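PDB 1AE9: integrase from Enterobacteria phage lambda, which integrates the phage genome into the host chromosome by site-specific recombination and, with excisionase, excises the prophage. Local coordinates for residues A[27-32]-A[93-98]; A[31-36]-A[41-46]; A[19-24]-A[87-92]; A[35-40]-A[129-134]; A[8-13]-A[73-78]. All coordinates share one frame; numbering follows the deposited sequence.

Interaction 1: residues A[27-32]-A[93-98]; sequences MELAVV and ETIIAS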
# COMPACT_ATOMS: atom_id res chain seq x y z
N MET A 27 15.83 -2.33 -10.86
CA MET A 27 16.84 -1.28 -10.65
C MET A 27 17.40 -0.80 -11.99
O MET A 27 17.48 0.40 -12.25
CB MET A 27 17.98 -1.77 -9.75
CG MET A 27 17.63 -1.83 -8.26
SD MET A 27 18.89 -2.61 -7.24
CE MET A 27 20.23 -1.37 -7.40
N GLU A 28 17.76 -1.76 -12.84
CA GLU A 28 18.31 -1.42 -14.15
C GLU A 28 17.29 -0.67 -14.99
O GLU A 28 17.61 0.36 -15.61
CB GLU A 28 18.74 -2.69 -14.88
CG GLU A 28 19.96 -3.34 -14.29
CD GLU A 28 20.36 -4.61 -15.01
OE1 GLU A 28 19.59 -5.10 -15.86
OE2 GLU A 28 21.45 -5.14 -14.71
N LEU A 29 16.05 -1.15 -15.00
CA LEU A 29 14.99 -0.52 -15.78
C LEU A 29 14.70 0.91 -15.28
O LEU A 29 14.43 1.81 -16.07
CB LEU A 29 13.73 -1.39 -15.75
CG LEU A 29 12.84 -1.37 -16.99
CD1 LEU A 29 13.61 -1.92 -18.20
CD2 LEU A 29 11.59 -2.21 -16.74
N ALA A 30 14.80 1.13 -13.98
CA ALA A 30 14.56 2.44 -13.40
C ALA A 30 15.61 3.46 -13.87
O ALA A 30 15.28 4.61 -14.17
CB ALA A 30 14.57 2.36 -11.88
N VAL A 31 16.87 3.03 -13.91
CA VAL A 31 17.96 3.91 -14.33
C VAL A 31 18.01 4.15 -15.84
O VAL A 31 18.19 5.28 -16.28
CB VAL A 31 19.36 3.41 -13.82
CG1 VAL A 31 20.49 4.31 -14.34
CG2 VAL A 31 19.38 3.39 -12.28
N VAL A 32 17.79 3.12 -16.64
CA VAL A 32 17.84 3.29 -18.08
C VAL A 32 16.60 3.96 -18.70
O VAL A 32 16.69 4.55 -19.78
CB VAL A 32 18.22 1.96 -18.80
CG1 VAL A 32 17.03 1.02 -18.91
CG2 VAL A 32 18.81 2.24 -20.17
N GLU A 93 3.15 -10.78 -17.75
CA GLU A 93 2.44 -9.92 -18.69
C GLU A 93 3.06 -8.53 -18.52
O GLU A 93 3.14 -7.74 -19.47
CB GLU A 93 0.95 -9.90 -18.39
N THR A 94 3.45 -8.22 -17.29
CA THR A 94 4.10 -6.95 -16.97
C THR A 94 5.60 -7.20 -17.14
O THR A 94 6.09 -8.30 -16.87
CB THR A 94 3.78 -6.48 -15.53
OG1 THR A 94 3.95 -7.56 -14.60
CG2 THR A 94 2.35 -5.95 -15.45
N ILE A 95 6.33 -6.21 -17.65
CA ILE A 95 7.77 -6.35 -17.87
C ILE A 95 8.48 -6.74 -16.56
O ILE A 95 9.35 -7.62 -16.56
CB ILE A 95 8.34 -5.07 -18.49
CG1 ILE A 95 7.71 -4.87 -19.88
CG2 ILE A 95 9.86 -5.16 -18.57
CD1 ILE A 95 8.11 -3.59 -20.59
N ILE A 96 8.12 -6.08 -15.47
CA ILE A 96 8.66 -6.38 -14.14
C ILE A 96 7.55 -7.24 -13.51
O ILE A 96 6.39 -6.85 -13.54
CB ILE A 96 8.86 -5.09 -13.29
CG1 ILE A 96 9.98 -4.23 -13.89
CG2 ILE A 96 9.28 -5.43 -11.89
CD1 ILE A 96 11.27 -5.01 -14.11
N ALA A 97 7.91 -8.42 -13.01
CA ALA A 97 6.93 -9.32 -12.40
C ALA A 97 7.62 -10.19 -11.35
O ALA A 97 8.85 -10.30 -11.33
CB ALA A 97 6.28 -10.21 -13.48
N SER A 98 6.83 -10.78 -10.46
CA SER A 98 7.38 -11.64 -9.41
C SER A 98 7.74 -13.01 -9.96
O SER A 98 7.46 -13.31 -11.12
CB SER A 98 6.35 -11.81 -8.29
OG SER A 98 5.27 -12.62 -8.72
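Leu29 meets Ile95 and Ile96 in a small, wholly apolar contact deep inside the catalytic domain, where helix 21-33 turns one leucine toward the irregular segment that follows helix 79-90. A single methyl does the touching from the helix side. Leu29 CD2 lies 3.8 Å from Ile96 CG1 and 3.9 Å from Ile96 CD1, so it rests alongside the outer arm of that isoleucine, and the two side chains run past each other in opposite directions. The same methyl is 3.9 Å from Ile95 CG2, which places it between the branches of two successive residues. These branches differ: in Ile95 the short CG2 arm makes the contact, standing anti to the backbone N, whereas in Ile96 it is the longer arm, with CG1 anti to the carbonyl carbon (chi1 -68°) and CD1 folded back by a second bend (chi2 -53°). The backbones remain well apart, Leu29 CA and Ile96 CA being 8.8 Å from each other, and no hydrogen bond spans the gap. The loop has a polar tie of its own: Thr94 OG1 donates to Ile96 O over 2.8 Å, approaching from above the carbonyl plane, and this bond closes the backbone around Ile95. Helix 79-90 shares the site, with Thr82 against Leu29, Leu83 against Ile95 and Cys86 against Ile96. Behind Ile95 lie Met43 and Trp45, just after helix 37-42, while the flank of helix 21-33 that carries Met27 and Val31 packs on helices 6-15 and 133-145.

Interaction 2: residues A[31-36]-A[41-46]; sequences VVTGQR and CEMKWS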
# COMPACT_ATOMS: atom_id res chain seq x y z
N VAL A 31 16.87 3.03 -13.91
CA VAL A 31 17.96 3.91 -14.33
C VAL A 31 18.01 4.15 -15.84
O VAL A 31 18.19 5.28 -16.28
CB VAL A 31 19.36 3.41 -13.82
CG1 VAL A 31 20.49 4.31 -14.34
CG2 VAL A 31 19.38 3.39 -12.28
N VAL A 32 17.79 3.12 -16.64
CA VAL A 32 17.84 3.29 -18.08
C VAL A 32 16.60 3.96 -18.70
O VAL A 32 16.69 4.55 -19.78
CB VAL A 32 18.22 1.96 -18.80
CG1 VAL A 32 17.03 1.02 -18.91
CG2 VAL A 32 18.81 2.24 -20.17
N THR A 33 15.44 3.87 -18.05
CA THR A 33 14.24 4.52 -18.59
C THR A 33 13.91 5.82 -17.86
O THR A 33 13.15 6.65 -18.37
CB THR A 33 12.97 3.61 -18.53
OG1 THR A 33 12.54 3.46 -17.17
CG2 THR A 33 13.22 2.24 -19.15
N GLY A 34 14.44 5.98 -16.65
CA GLY A 34 14.18 7.17 -15.86
C GLY A 34 12.73 7.34 -15.40
O GLY A 34 12.36 8.42 -14.91
N GLN A 35 11.91 6.29 -15.51
CA GLN A 35 10.50 6.38 -15.12
C GLN A 35 10.23 6.14 -13.63
O GLN A 35 10.96 5.41 -12.96
CB GLN A 35 9.66 5.43 -15.98
CG GLN A 35 9.74 5.73 -17.49
CD GLN A 35 9.52 7.21 -17.80
OE1 GLN A 35 8.46 7.78 -17.52
NE2 GLN A 35 10.54 7.85 -18.36
N ARG A 36 9.19 6.80 -13.12
CA ARG A 36 8.80 6.66 -11.72
C ARG A 36 8.46 5.20 -11.47
O ARG A 36 7.98 4.51 -12.39
CB ARG A 36 7.58 7.53 -11.42
CG ARG A 36 7.82 9.03 -11.56
CD ARG A 36 6.58 9.79 -11.12
NE ARG A 36 6.70 11.24 -11.27
CZ ARG A 36 6.55 11.89 -12.42
NH1 ARG A 36 6.29 11.24 -13.55
NH2 ARG A 36 6.63 13.22 -12.43
N CYS A 41 6.16 -0.39 -12.69
CA CYS A 41 5.28 -1.49 -12.31
C CYS A 41 4.09 -1.69 -13.26
O CYS A 41 3.52 -2.78 -13.33
CB CYS A 41 4.81 -1.31 -10.87
SG CYS A 41 6.13 -1.48 -9.64
N GLU A 42 3.75 -0.65 -14.03
CA GLU A 42 2.63 -0.71 -14.98
C GLU A 42 3.01 -1.18 -16.40
O GLU A 42 2.16 -1.71 -17.13
CB GLU A 42 1.94 0.66 -15.06
CG GLU A 42 1.16 1.05 -13.80
CD GLU A 42 0.03 0.08 -13.49
OE1 GLU A 42 -0.80 -0.18 -14.39
OE2 GLU A 42 -0.03 -0.44 -12.35
N MET A 43 4.28 -1.03 -16.76
CA MET A 43 4.78 -1.42 -18.08
C MET A 43 4.47 -2.86 -18.46
O MET A 43 4.69 -3.78 -17.67
CB MET A 43 6.30 -1.22 -18.15
CG MET A 43 6.74 0.21 -17.92
SD MET A 43 8.52 0.34 -17.92
CE MET A 43 8.70 2.10 -17.87
N LYS A 44 4.00 -3.05 -19.69
CA LYS A 44 3.67 -4.38 -20.20
C LYS A 44 4.35 -4.59 -21.54
O LYS A 44 4.73 -3.63 -22.21
CB LYS A 44 2.15 -4.54 -20.38
CG LYS A 44 1.34 -4.40 -19.10
CD LYS A 44 -0.12 -4.79 -19.33
CE LYS A 44 -0.68 -4.17 -20.62
NZ LYS A 44 -0.57 -2.68 -20.68
N TRP A 45 4.49 -5.85 -21.95
CA TRP A 45 5.12 -6.19 -23.22
C TRP A 45 4.37 -5.61 -24.42
O TRP A 45 4.98 -5.26 -25.43
CB TRP A 45 5.29 -7.70 -23.35
CG TRP A 45 6.18 -8.26 -22.28
CD1 TRP A 45 5.80 -9.04 -21.22
CD2 TRP A 45 7.59 -8.04 -22.13
NE1 TRP A 45 6.89 -9.29 -20.42
CE2 TRP A 45 8.00 -8.69 -20.95
CE3 TRP A 45 8.55 -7.33 -22.89
CZ2 TRP A 45 9.32 -8.66 -20.50
CZ3 TRP A 45 9.87 -7.31 -22.43
CH2 TRP A 45 10.24 -7.97 -21.25
N SER A 46 3.06 -5.45 -24.29
CA SER A 46 2.25 -4.87 -25.36
C SER A 46 2.53 -3.38 -25.57
O SER A 46 2.07 -2.78 -26.55
CB SER A 46 0.76 -5.09 -25.06
OG SER A 46 0.46 -4.80 -23.71
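Thr33 and Gln35, in the link between helices 21-33 and 37-42, meet the side chain of Met43, just beyond helix 37-42. Met43 reaches them with its terminal methyl: CE is 3.8 Å from Gln35 CG and 3.9 Å from Gln35 CB, and the two side chains cross at about a right angle. Thr33 is a looser neighbour, with OG1 4.1 Å from Met43 CE. The methionine chain is extended beyond CG (chi2 176°, chi3 173°), and this carries the methyl across to the link. CB and CG of Gln35 meet the methyl, and the bend at chi2 (-48°) leads the amide away. Here the chain makes a short link between two helices: Gly34, with positive phi, is the first residue past helix 21-33, and Arg36, a predicted active-site residue, is the N-cap of helix 37-42. Gln35 braces this link, NE2 donating to Thr33 O over 2.9 Å with the acceptor close to the amide plane. NE2 also bonds to Leu154 O and OE1 accepts from Gln57 NE2, so both ends of the buried amide are held and its rotation is probably fixed. Thr33 OG1 bonds back to Leu29 O within its helix. Gly34 O receives NH1 of Arg135, and Arg36 NH1 bonds to Gln57 OE1, which ties two predicted active-site arginines to the surroundings of the link. Strand 52-56 adds Leu53 and Val55 against Met43.

Interaction 3: residues A[19-24]-A[87-92]; sequences SPCWLR and KEILGG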
# COMPACT_ATOMS: atom_id res chain seq x y z
N SER A 19 18.31 -11.04 -3.00
CA SER A 19 16.97 -10.49 -3.18
C SER A 19 16.27 -11.24 -4.31
O SER A 19 16.90 -12.01 -5.05
CB SER A 19 17.07 -9.02 -3.56
OG SER A 19 17.74 -8.28 -2.56
N PRO A 20 14.94 -11.06 -4.46
CA PRO A 20 14.23 -11.75 -5.54
C PRO A 20 14.86 -11.32 -6.87
O PRO A 20 15.33 -10.17 -7.00
CB PRO A 20 12.81 -11.22 -5.41
CG PRO A 20 12.67 -10.97 -3.96
CD PRO A 20 13.99 -10.33 -3.60
N CYS A 21 14.86 -12.22 -7.85
CA CYS A 21 15.44 -11.97 -9.17
C CYS A 21 14.99 -10.67 -9.85
O CYS A 21 15.74 -10.05 -10.60
CB CYS A 21 15.14 -13.17 -10.08
SG CYS A 21 13.40 -13.75 -10.01
N TRP A 22 13.76 -10.24 -9.56
CA TRP A 22 13.24 -9.02 -10.17
C TRP A 22 13.84 -7.71 -9.64
O TRP A 22 13.77 -6.69 -10.33
CB TRP A 22 11.71 -8.97 -10.07
CG TRP A 22 11.14 -9.05 -8.67
CD1 TRP A 22 10.56 -10.15 -8.08
CD2 TRP A 22 11.08 -8.00 -7.69
NE1 TRP A 22 10.14 -9.85 -6.81
CE2 TRP A 22 10.45 -8.54 -6.54
CE3 TRP A 22 11.49 -6.66 -7.67
CZ2 TRP A 22 10.22 -7.78 -5.38
CZ3 TRP A 22 11.27 -5.90 -6.52
CH2 TRP A 22 10.64 -6.47 -5.39
N LEU A 23 14.44 -7.72 -8.45
CA LEU A 23 14.99 -6.48 -7.89
C LEU A 23 16.07 -5.84 -8.76
O LEU A 23 15.95 -4.67 -9.11
CB LEU A 23 15.51 -6.69 -6.45
CG LEU A 23 16.01 -5.41 -5.75
CD1 LEU A 23 14.92 -4.31 -5.78
CD2 LEU A 23 16.43 -5.70 -4.33
N ARG A 24 17.10 -6.60 -9.12
CA ARG A 24 18.17 -6.08 -9.96
C ARG A 24 17.64 -5.58 -11.30
O ARG A 24 18.08 -4.54 -11.80
CB ARG A 24 19.25 -7.14 -10.19
CG ARG A 24 20.17 -7.34 -8.99
CD ARG A 24 21.25 -8.36 -9.28
NE ARG A 24 22.28 -8.38 -8.23
CZ ARG A 24 23.05 -9.43 -7.94
NH1 ARG A 24 22.91 -10.57 -8.60
NH2 ARG A 24 23.96 -9.33 -6.98
N LYS A 87 12.18 -10.63 -19.81
CA LYS A 87 11.37 -11.57 -20.58
C LYS A 87 11.74 -13.02 -20.26
O LYS A 87 10.87 -13.84 -19.94
CB LYS A 87 11.56 -11.32 -22.08
CG LYS A 87 10.56 -12.03 -22.98
CD LYS A 87 9.17 -11.44 -22.82
CE LYS A 87 8.19 -11.99 -23.82
NZ LYS A 87 6.82 -11.43 -23.60
N GLU A 88 13.03 -13.32 -20.30
CA GLU A 88 13.53 -14.67 -20.05
C GLU A 88 13.44 -15.14 -18.60
O GLU A 88 13.07 -16.29 -18.34
CB GLU A 88 14.99 -14.77 -20.54
CG GLU A 88 15.20 -14.36 -22.01
CD GLU A 88 16.68 -14.25 -22.42
OE1 GLU A 88 17.57 -14.18 -21.53
OE2 GLU A 88 16.95 -14.22 -23.64
N ILE A 89 13.74 -14.25 -17.66
CA ILE A 89 13.75 -14.57 -16.24
C ILE A 89 12.45 -14.38 -15.47
O ILE A 89 12.13 -15.16 -14.58
CB ILE A 89 14.86 -13.78 -15.50
CG1 ILE A 89 16.20 -13.93 -16.23
CG2 ILE A 89 14.98 -14.24 -14.04
CD1 ILE A 89 16.63 -15.37 -16.44
N LEU A 90 11.74 -13.29 -15.76
CA LEU A 90 10.49 -12.99 -15.08
C LEU A 90 9.30 -13.54 -15.88
O LEU A 90 8.47 -14.27 -15.34
CB LEU A 90 10.38 -11.47 -14.81
CG LEU A 90 11.63 -10.86 -14.13
CD1 LEU A 90 11.51 -9.33 -13.98
CD2 LEU A 90 11.86 -11.51 -12.77
N GLY A 91 9.24 -13.19 -17.16
CA GLY A 91 8.20 -13.69 -18.04
C GLY A 91 6.75 -13.48 -17.67
O GLY A 91 5.93 -14.39 -17.81
N GLY A 92 6.42 -12.28 -17.23
CA GLY A 92 5.04 -11.99 -16.87
C GLY A 92 4.41 -11.14 -17.95
O GLY A 92 5.04 -10.86 -18.97
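Leu90 presses its two methyls against the base of the Trp22 side chain: CD2 is 3.7 Å from Trp22 CB and CD1 is 3.9 Å from the same carbon. It is thus the root of the tryptophan, and not its ring, that meets helix 79-90. Trp22 CG stands between its backbone N and carbonyl carbon (chi1 58°), which directs the indole away from Leu90. Leu90 CD2 is shared with Cys21, whose SG lies 3.9 Å from it, and a looser touch on the outer side brings Cys21 CB to 4.1 Å from Ile89 CG2. No hydrogen bond joins the segments, and burial is uneven, Leu90 and Trp22 being buried while Ile89 is exposed. In the next shell, Pro20 CB meets one face of the indole, 3.3 Å above its plane and offset toward the rim. Tyr112 of helix 106-120 forms an edge-to-face pair with the indole, and Thr108 and Val109 of that helix also touch it, so Trp22 links two helices by its two ends. On the other segment, Gly91 takes positive phi just beyond Leu90 and ends the helix, while Gly91 O accepts from Arg101 NH1. The helix is already widened into a pi-type turn at 87-90. The arrangement is an apolar helix-helix contact, the first turn of helix 21-33 against the last turn of helix 79-90, within the largely helical catalytic domain of a tyrosine recombinase and away from its annotated sites.

Interaction 4: residues A[35-40]-A[129-134]; sequences QRVGDL and PTFHEL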
# COMPACT_ATOMS: atom_id res chain seq x y z
N GLN A 35 11.91 6.29 -15.51
CA GLN A 35 10.50 6.38 -15.12
C GLN A 35 10.23 6.14 -13.63
O GLN A 35 10.96 5.41 -12.96
CB GLN A 35 9.66 5.43 -15.98
CG GLN A 35 9.74 5.73 -17.49
CD GLN A 35 9.52 7.21 -17.80
OE1 GLN A 35 8.46 7.78 -17.52
NE2 GLN A 35 10.54 7.85 -18.36
N ARG A 36 9.19 6.80 -13.12
CA ARG A 36 8.80 6.66 -11.72
C ARG A 36 8.46 5.20 -11.47
O ARG A 36 7.98 4.51 -12.39
CB ARG A 36 7.58 7.53 -11.42
CG ARG A 36 7.82 9.03 -11.56
CD ARG A 36 6.58 9.79 -11.12
NE ARG A 36 6.70 11.24 -11.27
CZ ARG A 36 6.55 11.89 -12.42
NH1 ARG A 36 6.29 11.24 -13.55
NH2 ARG A 36 6.63 13.22 -12.43
N VAL A 37 8.66 4.72 -10.24
CA VAL A 37 8.40 3.33 -9.90
C VAL A 37 6.96 2.88 -10.20
O VAL A 37 6.75 1.75 -10.68
CB VAL A 37 8.82 3.00 -8.42
CG1 VAL A 37 7.98 3.78 -7.42
CG2 VAL A 37 8.75 1.49 -8.17
N GLY A 38 6.00 3.78 -10.00
CA GLY A 38 4.61 3.45 -10.29
C GLY A 38 4.46 3.08 -11.75
O GLY A 38 3.78 2.10 -12.09
N ASP A 39 5.13 3.81 -12.63
CA ASP A 39 5.06 3.51 -14.05
C ASP A 39 5.86 2.27 -14.44
O ASP A 39 5.46 1.54 -15.35
CB ASP A 39 5.47 4.73 -14.89
CG ASP A 39 4.53 5.90 -14.68
OD1 ASP A 39 3.30 5.68 -14.61
OD2 ASP A 39 5.01 7.04 -14.55
N LEU A 40 6.97 2.01 -13.76
CA LEU A 40 7.76 0.82 -14.06
C LEU A 40 6.89 -0.41 -13.81
O LEU A 40 6.88 -1.36 -14.60
CB LEU A 40 9.00 0.72 -13.16
CG LEU A 40 10.15 1.71 -13.35
CD1 LEU A 40 11.17 1.47 -12.25
CD2 LEU A 40 10.79 1.55 -14.71
N PRO A 129 18.75 7.11 0.58
CA PRO A 129 18.00 7.18 -0.67
C PRO A 129 17.06 5.99 -0.81
O PRO A 129 17.35 4.89 -0.33
CB PRO A 129 19.11 7.15 -1.73
CG PRO A 129 20.17 6.33 -1.08
CD PRO A 129 20.18 6.86 0.33
N THR A 130 15.90 6.22 -1.41
CA THR A 130 14.90 5.19 -1.63
C THR A 130 14.95 4.78 -3.10
O THR A 130 15.77 5.29 -3.87
CB THR A 130 13.49 5.70 -1.30
OG1 THR A 130 13.11 6.73 -2.22
CG2 THR A 130 13.44 6.27 0.12
N PHE A 131 14.06 3.87 -3.51
CA PHE A 131 14.04 3.44 -4.91
C PHE A 131 13.80 4.66 -5.81
O PHE A 131 14.31 4.72 -6.93
CB PHE A 131 12.97 2.38 -5.15
CG PHE A 131 13.07 1.72 -6.50
CD1 PHE A 131 12.39 2.24 -7.60
CD2 PHE A 131 13.83 0.57 -6.67
CE1 PHE A 131 12.47 1.64 -8.85
CE2 PHE A 131 13.91 -0.05 -7.93
CZ PHE A 131 13.24 0.49 -9.01
N HIS A 132 13.03 5.63 -5.32
CA HIS A 132 12.76 6.82 -6.11
C HIS A 132 14.05 7.56 -6.51
O HIS A 132 14.09 8.22 -7.56
CB HIS A 132 11.83 7.80 -5.38
CG HIS A 132 11.63 9.09 -6.13
ND1 HIS A 132 12.31 10.25 -5.81
CD2 HIS A 132 10.89 9.38 -7.23
CE1 HIS A 132 12.00 11.19 -6.69
NE2 HIS A 132 11.14 10.69 -7.56
N GLU A 133 15.09 7.46 -5.70
CA GLU A 133 16.33 8.15 -6.03
C GLU A 133 16.99 7.66 -7.31
O GLU A 133 17.87 8.33 -7.86
CB GLU A 133 17.30 8.11 -4.84
CG GLU A 133 17.10 9.29 -3.87
CD GLU A 133 15.64 9.51 -3.47
OE1 GLU A 133 15.11 8.71 -2.67
OE2 GLU A 133 15.01 10.48 -3.96
N LEU A 134 16.53 6.52 -7.82
CA LEU A 134 17.07 5.96 -9.06
C LEU A 134 16.67 6.81 -10.26
O LEU A 134 17.34 6.80 -11.29
CB LEU A 134 16.62 4.50 -9.24
CG LEU A 134 17.20 3.51 -8.23
CD1 LEU A 134 16.58 2.14 -8.42
CD2 LEU A 134 18.71 3.43 -8.41
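Phe131 swings its ring toward helix 37-42 because CG lies anti to the backbone N (chi1 -169°), and Leu40, with CG anti to the carbonyl carbon (chi1 -70°), extends a methyl to meet it. Leu40 CD1 comes in at the ring edge, near its plane, 3.6 Å from Phe131 CE1. Val37 approaches obliquely, CB 3.7 Å from Phe131 CD1, with Val37 CG2 3.8 Å from Phe131 CD1. Leu134 CD1 lies over one face of the Phe131 ring, 3.5 Å above its plane and offset toward the rim. His132, which follows Phe131 in the chain, belongs to the predicted active site, as does Arg36, the N-cap of helix 37-42; Arg36 NE and His132 NE2 are 5.8 Å apart. His132 ND1 donates to Glu133 OE2 over 3.3 Å, from above the carboxylate plane. Glu133 OE1 is gripped by two donors from Thr130, its N at 2.9 Å and its OG1, in a capping box, and also forms a salt bridge with Arg1. The contact thus places the segments carrying Arg36 and His132 side by side. Helix 21-33 closes on Phe131 and Leu40 through Ala30, and helix 106-120 supplies Val109 to Val37 and Phe131, with Phe113 edge-to-face against the Phe131 ring.

Interaction 5: residues A[8-13]-A[73-78]; sequences EYLKIY and DALGIS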
# COMPACT_ATOMS: atom_id res chain seq x y z
N GLU A 8 27.41 3.87 -5.55
CA GLU A 8 26.52 3.40 -4.49
C GLU A 8 25.47 2.46 -5.06
O GLU A 8 25.11 1.47 -4.42
CB GLU A 8 25.87 4.58 -3.76
CG GLU A 8 26.85 5.35 -2.88
CD GLU A 8 26.29 6.64 -2.30
OE1 GLU A 8 25.31 7.18 -2.85
OE2 GLU A 8 26.84 7.13 -1.29
N TYR A 9 25.01 2.74 -6.28
CA TYR A 9 24.03 1.89 -6.97
C TYR A 9 24.62 0.49 -7.11
O TYR A 9 23.91 -0.51 -6.93
CB TYR A 9 23.71 2.47 -8.36
CG TYR A 9 23.06 1.51 -9.34
CD1 TYR A 9 23.82 0.53 -9.99
CD2 TYR A 9 21.69 1.57 -9.62
CE1 TYR A 9 23.23 -0.37 -10.88
CE2 TYR A 9 21.09 0.67 -10.52
CZ TYR A 9 21.87 -0.30 -11.14
OH TYR A 9 21.32 -1.21 -12.02
N LEU A 10 25.90 0.41 -7.47
CA LEU A 10 26.57 -0.87 -7.65
C LEU A 10 26.73 -1.65 -6.34
O LEU A 10 26.67 -2.89 -6.34
CB LEU A 10 27.92 -0.68 -8.36
CG LEU A 10 27.81 -0.27 -9.84
CD1 LEU A 10 29.18 0.04 -10.43
CD2 LEU A 10 27.14 -1.37 -10.64
N LYS A 11 26.92 -0.95 -5.22
CA LYS A 11 27.06 -1.62 -3.92
C LYS A 11 25.72 -2.27 -3.56
O LYS A 11 25.67 -3.42 -3.11
CB LYS A 11 27.47 -0.63 -2.83
CG LYS A 11 28.75 0.14 -3.11
CD LYS A 11 29.94 -0.79 -3.34
CE LYS A 11 31.23 0.01 -3.48
NZ LYS A 11 32.38 -0.86 -3.83
N ILE A 12 24.63 -1.53 -3.77
CA ILE A 12 23.29 -2.03 -3.49
C ILE A 12 22.96 -3.18 -4.45
O ILE A 12 22.37 -4.19 -4.05
CB ILE A 12 22.23 -0.90 -3.64
CG1 ILE A 12 22.50 0.19 -2.60
CG2 ILE A 12 20.82 -1.48 -3.52
CD1 ILE A 12 21.60 1.43 -2.72
N TYR A 13 23.36 -3.02 -5.71
CA TYR A 13 23.15 -4.04 -6.74
C TYR A 13 23.82 -5.34 -6.29
O TYR A 13 23.23 -6.42 -6.40
CB TYR A 13 23.75 -3.57 -8.07
CG TYR A 13 23.41 -4.43 -9.27
CD1 TYR A 13 24.14 -5.58 -9.57
CD2 TYR A 13 22.34 -4.10 -10.11
CE1 TYR A 13 23.83 -6.37 -10.67
CE2 TYR A 13 22.02 -4.89 -11.21
CZ TYR A 13 22.76 -6.02 -11.48
OH TYR A 13 22.44 -6.81 -12.56
N ASP A 73 25.73 4.25 -20.15
CA ASP A 73 27.15 3.94 -20.22
C ASP A 73 27.89 3.82 -18.90
O ASP A 73 28.59 2.83 -18.68
CB ASP A 73 27.85 4.95 -21.13
CG ASP A 73 27.32 4.91 -22.55
OD1 ASP A 73 26.88 3.83 -23.01
OD2 ASP A 73 27.34 5.97 -23.21
N ALA A 74 27.67 4.76 -17.99
CA ALA A 74 28.34 4.77 -16.69
C ALA A 74 28.22 3.48 -15.87
O ALA A 74 29.11 3.15 -15.09
CB ALA A 74 27.87 5.96 -15.87
N LEU A 75 27.13 2.75 -16.07
CA LEU A 75 26.89 1.51 -15.33
C LEU A 75 26.82 0.28 -16.21
O LEU A 75 26.64 -0.83 -15.71
CB LEU A 75 25.61 1.65 -14.50
CG LEU A 75 25.68 2.68 -13.37
CD1 LEU A 75 24.29 2.92 -12.81
CD2 LEU A 75 26.63 2.20 -12.29
N GLY A 76 26.98 0.46 -17.51
CA GLY A 76 26.92 -0.66 -18.43
C GLY A 76 25.53 -1.27 -18.52
O GLY A 76 25.39 -2.49 -18.62
N ILE A 77 24.51 -0.42 -18.48
CA ILE A 77 23.13 -0.89 -18.56
C ILE A 77 22.58 -0.72 -19.97
O ILE A 77 22.59 0.38 -20.52
CB ILE A 77 22.20 -0.14 -17.58
CG1 ILE A 77 22.64 -0.40 -16.14
CG2 ILE A 77 20.76 -0.59 -17.77
CD1 ILE A 77 21.96 0.49 -15.12
N SER A 78 22.17 -1.83 -20.57
CA SER A 78 21.60 -1.79 -21.90
C SER A 78 20.11 -2.07 -21.74
O SER A 78 19.74 -3.09 -21.18
CB SER A 78 22.23 -2.87 -22.78
OG SER A 78 21.50 -3.02 -23.99
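Leu75 lies over one face of the Tyr9 ring in a CH-pi contact. Its CD1 is 3.9 Å from the ring centroid and only 18° off the ring normal, with the nearest ring atom, Tyr9 CD1, at 3.7 Å from Leu75 CD1. The two side chains are set at a slant, and the other methyl of the leucine meets a second neighbour: Leu75 CD2 sits 3.7 Å from Leu10 CG, where the two leucines slide past each other in opposite directions. Leu10 in turn puts CD2 at the edge of the Tyr9 ring, in its plane, so face and edge are met by different residues. Tyr9 CG is anti to the backbone N (chi1 162°), which aims the ring across the gap until its phenol end meets Ile77. Coming from the opposite direction, Ile77 CD1 reaches 3.6 Å from Tyr9 OH. Leu75 and Ile77 belong to the hairpin of strands 71-72 and 77-78, where Gly76, with positive phi, and Ile77 both face Ile72 in a G1 beta bulge. Through Leu75 and Ile77 the hairpin packs on the side of helix 6-15. Ser78 is the N-cap, right before helix 79-90. Met27 and Val31 of helix 21-33 and Leu134 and Leu137 of helix 133-145 also pack on Tyr9, while Leu10 lies against Gly76 of a neighbouring subunit.

Helix 21-33 runs through the set: its start serves interaction 3, its middle interaction 1 and its end interaction 2, whose turn continues into helix 37-42 and interaction 4. Interactions 1 and 2 have centres about 6 Å apart and are joined by a probable backbone hydrogen bond from Ile95 to Met43; those of 1 and 3 are about 8 Å apart. The centre of interaction 5 is about 15 Å from those of 1 and 4, yet Tyr9 touches Val31 and Leu134. Along the chain interaction 2 is nested within the loops closed by 3 and 5, while 1, 3, 4 and 5 cross one another. Distant segments are thus interlocked around one helix, with predicted active-site residues Arg36 in interactions 2 and 4 and His132 in interaction 4.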